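PDB 5J7R: putative Lipoprotein from Clostridium perfringens, which is of unknown function but is probably a lipid-anchored envelope protein with a sporulation and spore germination (GerMN-type) domain. Local coordinates for residues S72-L77 with A107-A112; L84-D87 with I92-I95; E115-T120 with I130-D135. All coordinates share one frame; numbering follows the deposited sequence.

Contact 1: S72-L77 with A107-A112; sequences SLAPIL and ATKEQA
Lys109 reaches out from the first turn of helix 107-121 and donates a hydrogen bond from its ammonium to the carbonyl oxygen of Pro75, NZ to O 2.6 Å. The amine arrives nearly along the C=O axis, at 171°. The side chain gets there by setting CG anti to the backbone N (chi1 -177°) and bending once, at chi2 (73°), before it runs out extended. At its end the ammonium also lies against Ala74, NZ to CB 3.8 Å. This is the more open side of the contact, where Pro75 is exposed and Ala74 partly so.

The segment 72-77 has no regular structure; it belongs to the long loop that leads from helix 51-65 to strand 83-89, and here it lies beside the N-terminal part of the helix that follows the hairpin. The buried side is formed by Ile76 and Ala112, but their touch is light, Ile76 CG2 to Ala112 O 4.4 Å. Ile76 also packs on Leu63 of helix 51-65, and its carbonyl oxygen is bonded to Thr113 OG1. The same ammonium of Lys109 also makes a salt bridge to Asp32 of the second subunit, whose Tyr30 packs on Ile76.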
ATOM      1  N   SER A  72       0.413 -27.539   8.293  1.00 96.06           N
ATOM      2  CA  SER A  72      -0.216 -28.717   7.709  1.00 95.37           C
ATOM      3  C   SER A  72      -0.994 -28.458   6.422  1.00 87.63           C
ATOM      4  O   SER A  72      -1.566 -29.380   5.852  1.00 90.18           O
ATOM      5  CB  SER A  72      -1.188 -29.269   8.734  1.00109.84           C
ATOM      6  OG  SER A  72      -2.162 -28.298   9.079  1.00114.52           O
ATOM      7  N   LEU A  73      -1.011 -27.214   5.958  1.00 83.01           N
ATOM      8  CA  LEU A  73      -1.766 -26.858   4.764  1.00 72.28           C
ATOM      9  C   LEU A  73      -1.068 -27.283   3.479  1.00 68.06           C
ATOM     10  O   LEU A  73       0.152 -27.459   3.453  1.00 67.66           O
ATOM     11  CB  LEU A  73      -2.019 -25.353   4.770  1.00 71.22           C
ATOM     12  CG  LEU A  73      -2.656 -24.819   6.057  1.00 72.57           C
ATOM     13  CD1 LEU A  73      -2.849 -23.312   5.999  1.00 72.30           C
ATOM     14  CD2 LEU A  73      -3.978 -25.511   6.355  1.00 77.33           C
ATOM     15  N   ALA A  74      -1.858 -27.461   2.420  1.00 62.54           N
ATOM     16  CA  ALA A  74      -1.349 -27.863   1.111  1.00 61.80           C
ATOM     17  C   ALA A  74      -1.454 -26.714   0.109  1.00 63.32           C
ATOM     18  O   ALA A  74      -2.312 -25.835   0.253  1.00 60.87           O
ATOM     19  CB  ALA A  74      -2.118 -29.060   0.597  1.00 64.41           C
ATOM     20  N   PRO A  75      -0.572 -26.706  -0.908  1.00 66.41           N
ATOM     21  CA  PRO A  75      -0.621 -25.640  -1.917  1.00 66.45           C
ATOM     22  C   PRO A  75      -1.876 -25.707  -2.802  1.00 67.66           C
ATOM     23  O   PRO A  75      -2.507 -26.773  -2.918  1.00 71.72           O
ATOM     24  CB  PRO A  75       0.635 -25.893  -2.764  1.00 66.43           C
ATOM     25  CG  PRO A  75       0.989 -27.322  -2.519  1.00 70.61           C
ATOM     26  CD  PRO A  75       0.592 -27.588  -1.103  1.00 67.33           C
ATOM     27  N   ILE A  76      -2.223 -24.565  -3.389  1.00 60.29           N
ATOM     28  CA  ILE A  76      -3.383 -24.434  -4.282  1.00 60.29           C
ATOM     29  C   ILE A  76      -3.000 -24.222  -5.753  1.00 58.27           C
ATOM     30  O   ILE A  76      -3.853 -24.350  -6.631  1.00 59.93           O
ATOM     31  CB  ILE A  76      -4.357 -23.321  -3.823  1.00 56.92           C
ATOM     32  CG1 ILE A  76      -3.675 -21.950  -3.770  1.00 55.65           C
ATOM     33  CG2 ILE A  76      -4.931 -23.681  -2.459  1.00 59.25           C
ATOM     34  CD1 ILE A  76      -4.627 -20.824  -3.446  1.00 57.33           C
ATOM     35  N   LEU A  77      -1.736 -23.892  -6.006  1.00 57.60           N
ATOM     36  CA  LEU A  77      -1.211 -23.697  -7.361  1.00 61.56           C
ATOM     37  C   LEU A  77       0.168 -24.333  -7.431  1.00 61.17           C
ATOM     38  O   LEU A  77       0.852 -24.407  -6.414  1.00 59.31           O
ATOM     39  CB  LEU A  77      -1.078 -22.205  -7.705  1.00 63.95           C
ATOM     40  CG  LEU A  77      -2.339 -21.358  -7.886  1.00 63.53           C
ATOM     41  CD1 LEU A  77      -1.989 -19.883  -7.982  1.00 61.37           C
ATOM     42  CD2 LEU A  77      -3.126 -21.815  -9.108  1.00 65.08           C
ATOM     43  N   ALA A 107     -11.681 -32.630  -8.912  1.00 74.11           N
ATOM     44  CA  ALA A 107     -12.682 -31.579  -8.730  1.00 74.82           C
ATOM     45  C   ALA A 107     -12.667 -30.960  -7.330  1.00 72.90           C
ATOM     46  O   ALA A 107     -12.976 -29.776  -7.176  1.00 76.09           O
ATOM     47  CB  ALA A 107     -14.055 -32.106  -9.057  1.00 76.32           C
ATOM     48  N   THR A 108     -12.299 -31.745  -6.323  1.00 73.60           N
ATOM     49  CA  THR A 108     -12.243 -31.234  -4.950  1.00 78.04           C
ATOM     50  C   THR A 108     -11.018 -30.330  -4.766  1.00 75.30           C
ATOM     51  O   THR A 108     -11.114 -29.303  -4.099  1.00 80.88           O
ATOM     52  CB  THR A 108     -12.310 -32.354  -3.880  1.00 80.57           C
ATOM     53  OG1 THR A 108     -11.235 -33.275  -4.086  1.00 82.73           O
ATOM     54  CG2 THR A 108     -13.650 -33.082  -3.980  1.00 83.51           C
ATOM     55  N   LYS A 109      -9.887 -30.692  -5.374  1.00 72.45           N
ATOM     56  CA  LYS A 109      -8.661 -29.892  -5.270  1.00 69.32           C
ATOM     57  C   LYS A 109      -8.819 -28.593  -6.066  1.00 67.41           C
ATOM     58  O   LYS A 109      -8.474 -27.509  -5.575  1.00 64.93           O
ATOM     59  CB  LYS A 109      -7.452 -30.693  -5.776  1.00 69.15           C
ATOM     60  CG  LYS A 109      -6.098 -30.047  -5.675  1.00 73.63           C
ATOM     61  CD  LYS A 109      -5.588 -29.989  -4.245  1.00 78.98           C
ATOM     62  CE  LYS A 109      -4.354 -29.048  -4.141  1.00 80.47           C
ATOM     63  NZ  LYS A 109      -3.524 -29.155  -2.902  1.00 85.74           N
ATOM     64  N   GLU A 110      -9.360 -28.697  -7.280  1.00 68.06           N
ATOM     65  CA  GLU A 110      -9.559 -27.524  -8.130  1.00 70.14           C
ATOM     66  C   GLU A 110     -10.537 -26.544  -7.488  1.00 69.42           C
ATOM     67  O   GLU A 110     -10.354 -25.333  -7.594  1.00 66.67           O
ATOM     68  CB  GLU A 110     -10.045 -27.908  -9.531  1.00 71.58           C
ATOM     69  CG  GLU A 110     -10.201 -26.703 -10.464  1.00 74.33           C
ATOM     70  CD  GLU A 110     -10.615 -27.052 -11.883  1.00 74.99           C
ATOM     71  OE1 GLU A 110     -11.250 -28.097 -12.054  1.00 77.47           O
ATOM     72  OE2 GLU A 110     -10.335 -26.262 -12.823  1.00 77.40           O
ATOM     73  N   GLN A 111     -11.564 -27.058  -6.822  1.00 71.74           N
ATOM     74  CA  GLN A 111     -12.536 -26.179  -6.174  1.00 70.10           C
ATOM     75  C   GLN A 111     -11.884 -25.424  -5.011  1.00 65.26           C
ATOM     76  O   GLN A 111     -12.209 -24.266  -4.769  1.00 65.80           O
ATOM     77  CB  GLN A 111     -13.766 -26.951  -5.697  1.00 71.45           C
ATOM     78  CG  GLN A 111     -14.822 -26.050  -5.076  1.00 73.14           C
ATOM     79  CD  GLN A 111     -16.100 -26.771  -4.709  1.00 77.02           C
ATOM     80  OE1 GLN A 111     -16.339 -27.904  -5.128  1.00 76.66           O
ATOM     81  NE2 GLN A 111     -16.942 -26.104  -3.929  1.00 80.12           N
ATOM     82  N   ALA A 112     -10.969 -26.080  -4.303  1.00 65.08           N
ATOM     83  CA  ALA A 112     -10.269 -25.451  -3.177  1.00 64.19           C
ATOM     84  C   ALA A 112      -9.359 -24.344  -3.701  1.00 60.26           C
ATOM     85  O   ALA A 112      -9.234 -23.291  -3.084  1.00 64.68           O
ATOM     86  CB  ALA A 112      -9.468 -26.478  -2.400  1.00 65.00           C
TER

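Contact 2: L84-D87 with I92-I95; sequences LSFD and IAII
Asp87 and Ile94 exchange two backbone hydrogen bonds, and these hold the two antiparallel segments together. Asp87 N gives to Ile94 O at 3.1 Å, and Ile94 N returns a shorter bond to Asp87 O, 2.7 Å, so the backbone N and O of both residues are satisfied within the pair. Ile94 O has a further, weaker partner in the CA-H of Phe86, with Phe86 CA 3.5 Å away.

Phe86 and Ile95 form the adjacent non-hydrogen-bonded pair, their side chains side by side on the buried face. With CG anti to its backbone N (chi1 -178°), the phenyl ring leans over to the second strand: Ile95 CG1 meets the ring edge near its plane, 3.7 Å from Phe86 CE1, and Ala93 CB comes obliquely to Phe86 CZ at 3.9 Å. On the reverse face Asp87 and Ile94 stand together, more open.

In the first strand Leu84 and Ser85 both face Asn96, a classic beta bulge; both have backbone hydrogen bonds with Asn96, and Ser85 OG is bonded to Asn96 ND2. On the other edge of strand 92-97 the backbone of Ala93 and Ile95 is bonded to strand 129-134. Helix 51-65 covers Phe86 and Ile95 through Ile60, while helix 107-121 places Ile121 on Ala93 and Ile117 on Ile95.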
ATOM      1  N   LEU A  84       2.255 -13.498 -14.432  1.00 62.07           N
ATOM      2  CA  LEU A  84       2.646 -12.662 -15.565  1.00 63.98           C
ATOM      3  C   LEU A  84       2.239 -11.219 -15.333  1.00 62.88           C
ATOM      4  O   LEU A  84       3.013 -10.300 -15.599  1.00 64.32           O
ATOM      5  CB  LEU A  84       2.045 -13.194 -16.864  1.00 65.58           C
ATOM      6  CG  LEU A  84       2.485 -14.612 -17.255  1.00 68.12           C
ATOM      7  CD1 LEU A  84       1.729 -15.060 -18.495  1.00 67.44           C
ATOM      8  CD2 LEU A  84       3.987 -14.704 -17.481  1.00 70.29           C
ATOM      9  N   SER A  85       1.021 -11.022 -14.844  1.00 59.69           N
ATOM     10  CA  SER A  85       0.529  -9.681 -14.553  1.00 58.73           C
ATOM     11  C   SER A  85      -0.718  -9.742 -13.679  1.00 57.03           C
ATOM     12  O   SER A  85      -1.419 -10.755 -13.643  1.00 54.96           O
ATOM     13  CB  SER A  85       0.194  -8.907 -15.831  1.00 60.28           C
ATOM     14  OG  SER A  85      -0.889  -9.501 -16.521  1.00 64.50           O
ATOM     15  N   PHE A  86      -0.978  -8.639 -12.988  1.00 52.16           N
ATOM     16  CA  PHE A  86      -2.132  -8.520 -12.133  1.00 47.45           C
ATOM     17  C   PHE A  86      -2.711  -7.129 -12.339  1.00 50.47           C
ATOM     18  O   PHE A  86      -1.997  -6.142 -12.188  1.00 58.40           O
ATOM     19  CB  PHE A  86      -1.748  -8.750 -10.678  1.00 46.65           C
ATOM     20  CG  PHE A  86      -2.909  -8.680  -9.749  1.00 46.17           C
ATOM     21  CD1 PHE A  86      -3.738  -9.775  -9.545  1.00 47.80           C
ATOM     22  CD2 PHE A  86      -3.194  -7.511  -9.092  1.00 49.45           C
ATOM     23  CE1 PHE A  86      -4.827  -9.686  -8.680  1.00 48.97           C
ATOM     24  CE2 PHE A  86      -4.281  -7.416  -8.243  1.00 49.57           C
ATOM     25  CZ  PHE A  86      -5.098  -8.495  -8.034  1.00 45.10           C
ATOM     26  N   ASP A  87      -3.992  -7.050 -12.692  1.00 48.22           N
ATOM     27  CA  ASP A  87      -4.650  -5.778 -12.948  1.00 56.10           C
ATOM     28  C   ASP A  87      -6.065  -5.788 -12.387  1.00 57.66           C
ATOM     29  O   ASP A  87      -6.702  -6.823 -12.345  1.00 57.60           O
ATOM     30  CB  ASP A  87      -4.690  -5.509 -14.463  1.00 60.26           C
ATOM     31  CG  ASP A  87      -3.290  -5.330 -15.079  1.00 66.50           C
ATOM     32  OD1 ASP A  87      -2.518  -4.428 -14.656  1.00 73.54           O
ATOM     33  OD2 ASP A  87      -2.983  -6.045 -16.051  1.00 70.13           O
ATOM     34  N   ILE A  92     -13.139  -6.274 -10.823  1.00 68.52           N
ATOM     35  CA  ILE A  92     -12.619  -7.568 -11.241  1.00 65.52           C
ATOM     36  C   ILE A  92     -11.104  -7.567 -11.191  1.00 62.04           C
ATOM     37  O   ILE A  92     -10.466  -6.625 -11.666  1.00 61.39           O
ATOM     38  CB  ILE A  92     -13.067  -7.893 -12.686  1.00 68.31           C
ATOM     39  CG1 ILE A  92     -14.588  -7.861 -12.756  1.00 70.43           C
ATOM     40  CG2 ILE A  92     -12.518  -9.249 -13.157  1.00 65.87           C
ATOM     41  CD1 ILE A  92     -15.158  -8.002 -14.144  1.00 75.92           C
ATOM     42  N   ALA A  93     -10.546  -8.635 -10.625  1.00 58.74           N
ATOM     43  CA  ALA A  93      -9.110  -8.815 -10.543  1.00 57.76           C
ATOM     44  C   ALA A  93      -8.688  -9.754 -11.667  1.00 57.74           C
ATOM     45  O   ALA A  93      -9.055 -10.927 -11.671  1.00 54.60           O
ATOM     46  CB  ALA A  93      -8.729  -9.396  -9.200  1.00 58.93           C
ATOM     47  N   ILE A  94      -7.939  -9.219 -12.631  1.00 59.03           N
ATOM     48  CA  ILE A  94      -7.455  -9.994 -13.765  1.00 55.70           C
ATOM     49  C   ILE A  94      -6.137 -10.598 -13.333  1.00 53.90           C
ATOM     50  O   ILE A  94      -5.114  -9.910 -13.279  1.00 53.42           O
ATOM     51  CB  ILE A  94      -7.207  -9.125 -15.002  1.00 60.73           C
ATOM     52  CG1 ILE A  94      -8.452  -8.400 -15.405  1.00 64.49           C
ATOM     53  CG2 ILE A  94      -6.869  -9.971 -16.205  1.00 62.36           C
ATOM     54  CD1 ILE A  94      -8.161  -7.293 -16.374  1.00 70.94           C
ATOM     55  N   ILE A  95      -6.165 -11.889 -13.040  1.00 52.43           N
ATOM     56  CA  ILE A  95      -4.988 -12.611 -12.592  1.00 48.68           C
ATOM     57  C   ILE A  95      -4.456 -13.389 -13.775  1.00 54.34           C
ATOM     58  O   ILE A  95      -5.010 -14.418 -14.152  1.00 55.91           O
ATOM     59  CB  ILE A  95      -5.339 -13.553 -11.427  1.00 46.06           C
ATOM     60  CG1 ILE A  95      -6.023 -12.761 -10.312  1.00 44.71           C
ATOM     61  CG2 ILE A  95      -4.087 -14.261 -10.928  1.00 46.03           C
ATOM     62  CD1 ILE A  95      -6.578 -13.606  -9.187  1.00 46.89           C
TER

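Contact 3: E115-T120 with I130-D135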
ATOM      1  N   GLU A 115     -11.571 -21.344  -4.676  1.00 59.88           N
ATOM      2  CA  GLU A 115     -12.101 -20.732  -3.455  1.00 61.28           C
ATOM      3  C   GLU A 115     -10.982 -20.033  -2.668  1.00 58.39           C
ATOM      4  O   GLU A 115     -11.219 -18.997  -2.050  1.00 58.23           O
ATOM      5  CB  GLU A 115     -12.817 -21.754  -2.569  1.00 63.73           C
ATOM      6  CG  GLU A 115     -14.124 -22.272  -3.155  1.00 69.21           C
ATOM      7  CD  GLU A 115     -14.840 -23.289  -2.271  1.00 72.50           C
ATOM      8  OE1 GLU A 115     -14.224 -23.770  -1.310  1.00 78.02           O
ATOM      9  OE2 GLU A 115     -16.016 -23.629  -2.548  1.00 76.46           O
ATOM     10  N   GLY A 116      -9.773 -20.603  -2.702  1.00 53.51           N
ATOM     11  CA  GLY A 116      -8.612 -20.030  -2.006  1.00 53.09           C
ATOM     12  C   GLY A 116      -8.145 -18.708  -2.613  1.00 47.03           C
ATOM     13  O   GLY A 116      -7.819 -17.769  -1.897  1.00 43.54           O
ATOM     14  N   ILE A 117      -8.131 -18.645  -3.940  1.00 47.18           N
ATOM     15  CA  ILE A 117      -7.747 -17.437  -4.650  1.00 49.22           C
ATOM     16  C   ILE A 117      -8.788 -16.343  -4.351  1.00 49.41           C
ATOM     17  O   ILE A 117      -8.428 -15.230  -3.982  1.00 50.32           O
ATOM     18  CB  ILE A 117      -7.606 -17.693  -6.165  1.00 49.46           C
ATOM     19  CG1 ILE A 117      -6.462 -18.684  -6.405  1.00 50.46           C
ATOM     20  CG2 ILE A 117      -7.294 -16.398  -6.912  1.00 50.54           C
ATOM     21  CD1 ILE A 117      -6.339 -19.175  -7.836  1.00 51.17           C
ATOM     22  N   ILE A 118     -10.064 -16.683  -4.480  1.00 52.14           N
ATOM     23  CA  ILE A 118     -11.157 -15.738  -4.218  1.00 53.07           C
ATOM     24  C   ILE A 118     -11.157 -15.242  -2.789  1.00 52.32           C
ATOM     25  O   ILE A 118     -11.243 -14.041  -2.552  1.00 54.90           O
ATOM     26  CB  ILE A 118     -12.530 -16.350  -4.559  1.00 56.77           C
ATOM     27  CG1 ILE A 118     -12.644 -16.478  -6.081  1.00 62.34           C
ATOM     28  CG2 ILE A 118     -13.674 -15.468  -4.050  1.00 57.77           C
ATOM     29  CD1 ILE A 118     -13.920 -17.133  -6.565  1.00 67.84           C
ATOM     30  N   ALA A 119     -11.049 -16.158  -1.837  1.00 51.26           N
ATOM     31  CA  ALA A 119     -11.053 -15.770  -0.433  1.00 51.87           C
ATOM     32  C   ALA A 119      -9.873 -14.850  -0.128  1.00 50.17           C
ATOM     33  O   ALA A 119     -10.000 -13.922   0.664  1.00 52.95           O
ATOM     34  CB  ALA A 119     -11.011 -16.991   0.460  1.00 52.80           C
ATOM     35  N   THR A 120      -8.737 -15.113  -0.763  1.00 48.47           N
ATOM     36  CA  THR A 120      -7.541 -14.307  -0.532  1.00 51.15           C
ATOM     37  C   THR A 120      -7.664 -12.931  -1.179  1.00 49.23           C
ATOM     38  O   THR A 120      -7.466 -11.918  -0.514  1.00 46.89           O
ATOM     39  CB  THR A 120      -6.292 -15.010  -1.069  1.00 49.77           C
ATOM     40  OG1 THR A 120      -6.182 -16.308  -0.463  1.00 48.34           O
ATOM     41  CG2 THR A 120      -5.032 -14.193  -0.775  1.00 48.53           C
ATOM     42  N   ILE A 130     -12.977 -12.447  -9.836  1.00 74.19           N
ATOM     43  CA  ILE A 130     -11.653 -12.677 -10.406  1.00 69.27           C
ATOM     44  C   ILE A 130     -11.820 -13.248 -11.806  1.00 68.13           C
ATOM     45  O   ILE A 130     -12.791 -13.935 -12.106  1.00 70.20           O
ATOM     46  CB  ILE A 130     -10.758 -13.609  -9.554  1.00 66.43           C
ATOM     47  CG1 ILE A 130     -11.261 -15.059  -9.584  1.00 69.25           C
ATOM     48  CG2 ILE A 130     -10.651 -13.069  -8.129  1.00 64.87           C
ATOM     49  CD1 ILE A 130     -10.371 -16.033  -8.843  1.00 69.78           C
ATOM     50  N   ASN A 131     -10.864 -12.926 -12.658  1.00 68.10           N
ATOM     51  CA  ASN A 131     -10.837 -13.388 -14.015  1.00 65.96           C
ATOM     52  C   ASN A 131      -9.435 -13.936 -14.206  1.00 62.57           C
ATOM     53  O   ASN A 131      -8.473 -13.177 -14.296  1.00 62.87           O
ATOM     54  CB  ASN A 131     -11.119 -12.229 -14.972  1.00 68.75           C
ATOM     55  CG  ASN A 131     -11.164 -12.656 -16.429  1.00 69.25           C
ATOM     56  OD1 ASN A 131     -11.295 -13.833 -16.747  1.00 70.24           O
ATOM     57  ND2 ASN A 131     -11.072 -11.688 -17.320  1.00 72.67           N
ATOM     58  N   ILE A 132      -9.318 -15.258 -14.232  1.00 63.18           N
ATOM     59  CA  ILE A 132      -8.026 -15.910 -14.406  1.00 61.88           C
ATOM     60  C   ILE A 132      -7.735 -16.082 -15.886  1.00 62.28           C
ATOM     61  O   ILE A 132      -8.588 -16.526 -16.636  1.00 64.53           O
ATOM     62  CB  ILE A 132      -7.971 -17.272 -13.692  1.00 60.26           C
ATOM     63  CG1 ILE A 132      -8.209 -17.064 -12.190  1.00 59.37           C
ATOM     64  CG2 ILE A 132      -6.620 -17.941 -13.955  1.00 60.34           C
ATOM     65  CD1 ILE A 132      -8.265 -18.322 -11.355  1.00 58.41           C
ATOM     66  N   LEU A 133      -6.524 -15.711 -16.280  1.00 63.05           N
ATOM     67  CA  LEU A 133      -6.056 -15.820 -17.653  1.00 65.20           C
ATOM     68  C   LEU A 133      -4.750 -16.568 -17.608  1.00 65.21           C
ATOM     69  O   LEU A 133      -4.062 -16.574 -16.589  1.00 65.45           O
ATOM     70  CB  LEU A 133      -5.778 -14.445 -18.279  1.00 66.00           C
ATOM     71  CG  LEU A 133      -6.841 -13.367 -18.347  1.00 67.97           C
ATOM     72  CD1 LEU A 133      -6.288 -12.146 -19.071  1.00 71.21           C
ATOM     73  CD2 LEU A 133      -8.094 -13.854 -19.027  1.00 70.14           C
ATOM     74  N   VAL A 134      -4.402 -17.178 -18.727  1.00 67.62           N
ATOM     75  CA  VAL A 134      -3.170 -17.923 -18.853  1.00 69.04           C
ATOM     76  C   VAL A 134      -2.478 -17.396 -20.098  1.00 71.75           C
ATOM     77  O   VAL A 134      -3.082 -17.358 -21.169  1.00 72.32           O
ATOM     78  CB  VAL A 134      -3.435 -19.433 -18.956  1.00 69.42           C
ATOM     79  CG1 VAL A 134      -2.133 -20.200 -19.139  1.00 71.35           C
ATOM     80  CG2 VAL A 134      -4.176 -19.914 -17.712  1.00 67.23           C
ATOM     81  N   ASP A 135      -1.228 -16.963 -19.944  1.00 74.57           N
ATOM     82  CA  ASP A 135      -0.426 -16.411 -21.051  1.00 77.58           C
ATOM     83  C   ASP A 135      -1.163 -15.284 -21.774  1.00 77.09           C
ATOM     84  O   ASP A 135      -1.241 -15.264 -23.005  1.00 79.60           O
ATOM     85  CB  ASP A 135      -0.033 -17.509 -22.040  1.00 82.23           C
ATOM     86  CG  ASP A 135       0.961 -17.029 -23.101  1.00 91.64           C
ATOM     87  OD1 ASP A 135       1.511 -15.915 -22.995  1.00 91.41           O
ATOM     88  OD2 ASP A 135       1.202 -17.780 -24.056  1.00100.91           O
TER
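Ile130 pushes its CD1 methyl between two isoleucines of the helix, and all contact across this interface is apolar. Ile130 CD1 lies 3.6 Å from Ile118 CG1 and 3.7 Å from Ile117 CG2. The Ile117 side chain meets that of Ile130 at about a right angle, while Ile118 lies aslant to it. Ile130 carries CG1 between its backbone N and carbonyl carbon (chi1 70°), and from there the extended chain drives CD1 at the helix. Further along the strand Ile132 meets Ile117 tip to tip, CD1 to CD1 at 4.1 Å. All four isoleucines are buried.

No hydrogen bond crosses between the segments; those of Gly116 O are internal to the helix. It accepts from Thr120 N at 3.0 Å and from Thr120 OG1 at 2.6 Å, the two donors coming from opposite faces of its plane. Thr120 OG1 has an outside partner as well, Tyr30 N of the second subunit.

The helix and strand are successive elements of a beta-alpha-beta unit, strand 92-97, helix 107-121 and strand 129-134; their segment axes come within 10.2 Å, with 130° between N-to-C directions. Ile117 continues the packing onto Ile60 of helix 51-65, while Phe152 covers Ile118 and Ile130.

In the fold
From the N terminus, the chain passes through strands 24-32 and 42-50 and helix 51-65, then enters the loop that opens contact 1. Before that contact closes at 107-112, contact 2 closes the short hairpin turn between strands 83-89 and 92-97, wholly within the span of contact 1. Contact 3 follows in series, closing the connection from helix 107-121, already used by contact 1, to strand 129-134. Contacts 1 and 3 meet where Ile76 packs on Ile117, and both reach the second subunit. Contacts 2 and 3 share the mixed sheet, in which strand 129-134 lies parallel to 92-97, with probable backbone hydrogen bonds linking Ala93 to Asn131 and Ile95 to Leu133.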